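Local coordinates for alginate lyase, family PL7 (Zobellia galactanivorans, PDB 3ZPY), which probably cleaves alginate as a polysaccharide lyase, acting through the family PL7 catalytic domain that makes up this chain, at residues A[78-83]-A[214-219]. Sequence-based numbering, arbitrary orientation.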
ATOM      1  N   GLU A  78       3.940  -1.985  -5.199  1.00  5.07           N
ATOM      2  CA  GLU A  78       2.601  -2.257  -4.631  1.00  6.23           C
ATOM      3  C   GLU A  78       1.715  -2.967  -5.676  1.00  5.38           C
ATOM      4  O   GLU A  78       2.015  -2.936  -6.811  1.00  6.95           O
ATOM      5  CB  GLU A  78       2.046  -0.881  -4.149  1.00 11.81           C
ATOM      6  CG  GLU A  78       0.833  -0.777  -3.401  1.00 12.95           C
ATOM      7  CD  GLU A  78       0.474   0.634  -3.098  1.00  9.82           C
ATOM      8  OE1 GLU A  78       0.334   1.481  -3.947  1.00 16.32           O
ATOM      9  OE2 GLU A  78       0.014   0.741  -2.011  1.00 11.39           O
ATOM     10  N   LEU A  79       0.630  -3.570  -5.202  1.00  3.99           N
ATOM     11  CA  LEU A  79      -0.377  -4.145  -6.089  1.00  4.58           C
ATOM     12  C   LEU A  79      -1.595  -3.259  -6.163  1.00  4.90           C
ATOM     13  O   LEU A  79      -2.000  -2.649  -5.126  1.00  6.00           O
ATOM     14  CB  LEU A  79      -0.791  -5.519  -5.517  1.00  4.77           C
ATOM     15  CG  LEU A  79       0.357  -6.467  -5.163  1.00  4.48           C
ATOM     16  CD1 LEU A  79      -0.247  -7.774  -4.652  1.00  5.47           C
ATOM     17  CD2 LEU A  79       1.203  -6.719  -6.382  1.00  5.62           C
ATOM     18  N   ARG A  80      -2.191  -3.247  -7.369  1.00  5.84           N
ATOM     19  CA  ARG A  80      -3.409  -2.522  -7.648  1.00  5.73           C
ATOM     20  C   ARG A  80      -4.520  -3.495  -7.998  1.00  5.00           C
ATOM     21  O   ARG A  80      -4.370  -4.228  -8.953  1.00  5.23           O
ATOM     22  CB  ARG A  80      -3.103  -1.499  -8.770  1.00  7.06           C
ATOM     23  CG  ARG A  80      -4.245  -0.486  -9.053  1.00  7.27           C
ATOM     24  CD  ARG A  80      -5.257  -0.980 -10.063  1.00  8.03           C
ATOM     25  NE  ARG A  80      -6.012   0.192 -10.543  1.00  9.27           N
ATOM     26  CZ  ARG A  80      -7.345   0.354 -10.494  1.00  8.27           C
ATOM     27  NH1 ARG A  80      -8.166  -0.560  -9.981  1.00  6.96           N
ATOM     28  NH2 ARG A  80      -7.883   1.460 -10.949  1.00  8.64           N
ATOM     29  N   GLU A  81      -5.612  -3.486  -7.246  1.00  4.87           N
ATOM     30  CA  GLU A  81      -6.714  -4.440  -7.474  1.00  4.66           C
ATOM     31  C   GLU A  81      -7.254  -4.369  -8.873  1.00  5.13           C
ATOM     32  O   GLU A  81      -7.575  -3.241  -9.380  1.00  6.05           O
ATOM     33  CB  GLU A  81      -7.834  -4.152  -6.492  1.00  4.27           C
ATOM     34  CG  GLU A  81      -8.896  -5.256  -6.469  1.00  5.59           C
ATOM     35  CD  GLU A  81     -10.179  -4.832  -5.807  1.00  6.31           C
ATOM     36  OE1 GLU A  81     -10.242  -3.665  -5.283  1.00  5.25           O
ATOM     37  OE2 GLU A  81     -11.180  -5.606  -5.892  1.00  7.91           O
ATOM     38  N   MET A  82      -7.363  -5.534  -9.510  1.00  5.88           N
ATOM     39  CA  MET A  82      -8.022  -5.691 -10.823  1.00  5.91           C
ATOM     40  C   MET A  82      -9.305  -6.525 -10.703  1.00  6.25           C
ATOM     41  O   MET A  82      -9.497  -7.194  -9.680  1.00  7.60           O
ATOM     42  CB  MET A  82      -7.075  -6.223 -11.880  1.00  6.38           C
ATOM     43  CG  MET A  82      -5.794  -5.376 -12.050  1.00  7.03           C
ATOM     44  SD  MET A  82      -6.059  -3.759 -12.741  1.00  8.33           S
ATOM     45  CE  MET A  82      -6.347  -4.192 -14.463  1.00 11.78           C
ATOM     46  N   ASP A  83     -10.106  -6.527 -11.727  1.00  7.25           N
ATOM     47  CA  ASP A  83     -11.433  -7.160 -11.718  1.00  8.71           C
ATOM     48  C   ASP A  83     -11.520  -7.922 -13.048  1.00 10.49           C
ATOM     49  O   ASP A  83     -12.081  -7.468 -14.036  1.00 10.52           O
ATOM     50  CB  ASP A  83     -12.490  -6.078 -11.607  1.00  9.59           C
ATOM     51  CG  ASP A  83     -13.911  -6.628 -11.745  1.00 10.47           C
ATOM     52  OD1 ASP A  83     -14.065  -7.846 -11.509  1.00 10.27           O
ATOM     53  OD2 ASP A  83     -14.802  -5.810 -12.030  1.00 12.46           O
ATOM     54  N   GLU A 214     -16.259   4.112  -7.374  1.00  9.03           N
ATOM     55  CA  GLU A 214     -14.944   4.171  -8.053  1.00  8.45           C
ATOM     56  C   GLU A 214     -13.740   3.955  -7.108  1.00  7.83           C
ATOM     57  O   GLU A 214     -12.685   4.565  -7.256  1.00  9.30           O
ATOM     58  CB  GLU A 214     -14.756   5.429  -8.916  1.00  8.68           C
ATOM     59  CG  GLU A 214     -15.851   5.620  -9.966  1.00 10.91           C
ATOM     60  CD  GLU A 214     -15.384   6.652 -10.939  1.00 14.58           C
ATOM     61  OE1 GLU A 214     -14.650   6.271 -11.902  1.00 20.54           O
ATOM     62  OE2 GLU A 214     -15.652   7.833 -10.701  1.00 17.63           O
ATOM     63  N   ASN A 215     -13.897   2.998  -6.177  1.00  6.75           N
ATOM     64  CA  ASN A 215     -12.851   2.566  -5.248  1.00  6.59           C
ATOM     65  C   ASN A 215     -12.156   1.320  -5.744  1.00  6.90           C
ATOM     66  O   ASN A 215     -12.712   0.482  -6.457  1.00  6.56           O
ATOM     67  CB  ASN A 215     -13.422   2.294  -3.860  1.00  6.19           C
ATOM     68  CG  ASN A 215     -14.129   3.491  -3.285  1.00  6.13           C
ATOM     69  OD1 ASN A 215     -13.493   4.523  -2.903  1.00  7.31           O
ATOM     70  ND2 ASN A 215     -15.474   3.430  -3.337  1.00  6.18           N
ATOM     71  N   TYR A 216     -10.940   1.182  -5.252  1.00  6.95           N
ATOM     72  CA  TYR A 216     -10.219  -0.090  -5.403  1.00  6.27           C
ATOM     73  C   TYR A 216      -9.166  -0.237  -4.295  1.00  4.47           C
ATOM     74  O   TYR A 216      -8.757   0.763  -3.665  1.00  4.96           O
ATOM     75  CB  TYR A 216      -9.503  -0.207  -6.740  1.00  5.97           C
ATOM     76  CG  TYR A 216      -8.534   0.892  -7.095  1.00  6.37           C
ATOM     77  CD1 TYR A 216      -8.971   2.078  -7.689  1.00  7.05           C
ATOM     78  CD2 TYR A 216      -7.166   0.745  -6.829  1.00  6.55           C
ATOM     79  CE1 TYR A 216      -8.055   3.096  -8.094  1.00  6.97           C
ATOM     80  CE2 TYR A 216      -6.273   1.738  -7.200  1.00  7.31           C
ATOM     81  CZ  TYR A 216      -6.694   2.889  -7.787  1.00  7.07           C
ATOM     82  OH  TYR A 216      -5.748   3.847  -8.200  1.00 10.98           O
ATOM     83  N   PHE A 217      -8.820  -1.498  -3.994  1.00  3.88           N
ATOM     84  CA  PHE A 217      -7.797  -1.728  -3.009  1.00  4.00           C
ATOM     85  C   PHE A 217      -6.382  -1.637  -3.628  1.00  4.09           C
ATOM     86  O   PHE A 217      -6.184  -1.953  -4.808  1.00  5.00           O
ATOM     87  CB  PHE A 217      -7.955  -3.147  -2.446  1.00  4.54           C
ATOM     88  CG  PHE A 217      -9.144  -3.269  -1.539  1.00  4.16           C
ATOM     89  CD1 PHE A 217      -9.191  -2.568  -0.339  1.00  4.43           C
ATOM     90  CD2 PHE A 217     -10.194  -4.096  -1.893  1.00  4.54           C
ATOM     91  CE1 PHE A 217     -10.289  -2.740   0.518  1.00  4.45           C
ATOM     92  CE2 PHE A 217     -11.304  -4.279  -1.037  1.00  5.32           C
ATOM     93  CZ  PHE A 217     -11.311  -3.619   0.177  1.00  4.42           C
ATOM     94  N   LYS A 218      -5.438  -1.277  -2.750  1.00  4.53           N
ATOM     95  CA  LYS A 218      -3.973  -1.426  -3.086  1.00  4.30           C
ATOM     96  C   LYS A 218      -3.316  -2.012  -1.884  1.00  3.55           C
ATOM     97  O   LYS A 218      -3.737  -1.759  -0.736  1.00  4.06           O
ATOM     98  CB  LYS A 218      -3.278  -0.151  -3.521  1.00  5.26           C
ATOM     99  CG  LYS A 218      -3.973   0.653  -4.582  1.00  5.62           C
ATOM    100  CD  LYS A 218      -3.026   1.709  -5.178  1.00  6.79           C
ATOM    101  CE  LYS A 218      -2.110   1.115  -6.180  1.00  7.09           C
ATOM    102  NZ  LYS A 218      -0.882   1.829  -6.513  1.00  9.19           N
ATOM    103  N   VAL A 219      -2.204  -2.733  -2.128  1.00  3.62           N
ATOM    104  CA  VAL A 219      -1.518  -3.312  -0.964  1.00  3.76           C
ATOM    105  C   VAL A 219      -0.067  -3.540  -1.352  1.00  3.49           C
ATOM    106  O   VAL A 219       0.244  -3.935  -2.489  1.00  4.54           O
ATOM    107  CB  VAL A 219      -2.186  -4.653  -0.483  1.00  3.75           C
ATOM    108  CG1 VAL A 219      -2.085  -5.762  -1.547  1.00  5.27           C
ATOM    109  CG2 VAL A 219      -1.658  -5.160   0.821  1.00  6.36           C
TER
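With CG anti to the backbone N (chi1 -171°) and a bend at chi2 (-88°), the Arg-80 chain folds its guanidinium over the ring of Tyr-216, which the crowded first torsion of the tyrosine sets beneath it. The pair illustrates how neighbouring antiparallel strands of a PL7 beta-jelly-roll are joined by side chains as well as backbone. The planes are nearly parallel, 12° apart, and CZ of Arg-80 sits 3.4 Å above the Tyr-216 ring centroid, a stacked cation-pi contact. Rotation of the guanidinium is further limited by Arg-80 NH1, which donates to Glu-81 O at 2.8 Å and also to the carbonyl of Ala-88. An alanine at Arg-80 would probably leave this face of the Tyr-216 ring without its cationic cover and Glu-81 O without its side-chain donor. On the same face of the sheet, Lys-218 NZ meets Glu-78 OE1 at 2.9 Å from above the carboxylate plane; OE1 has a second salt-bridge partner in Arg-76. Leu-79 and Val-219 form a hydrogen-bonded pair and turn to the other face, against Trp-15 and the opposing sheet, with Leu-79 CD1 4.1 Å from Val-219 CG1. Beyond them Glu-81 N donates to Phe-217 O at 2.9 Å. The Glu-81 carboxylate then replaces a backbone acceptor: while OE2 is hydrogen-bonded to His-247 and OE1 accepts from Trp-90, the anti lone pair of Glu-81 OE1 receives Phe-217 N at 2.9 Å, almost straight.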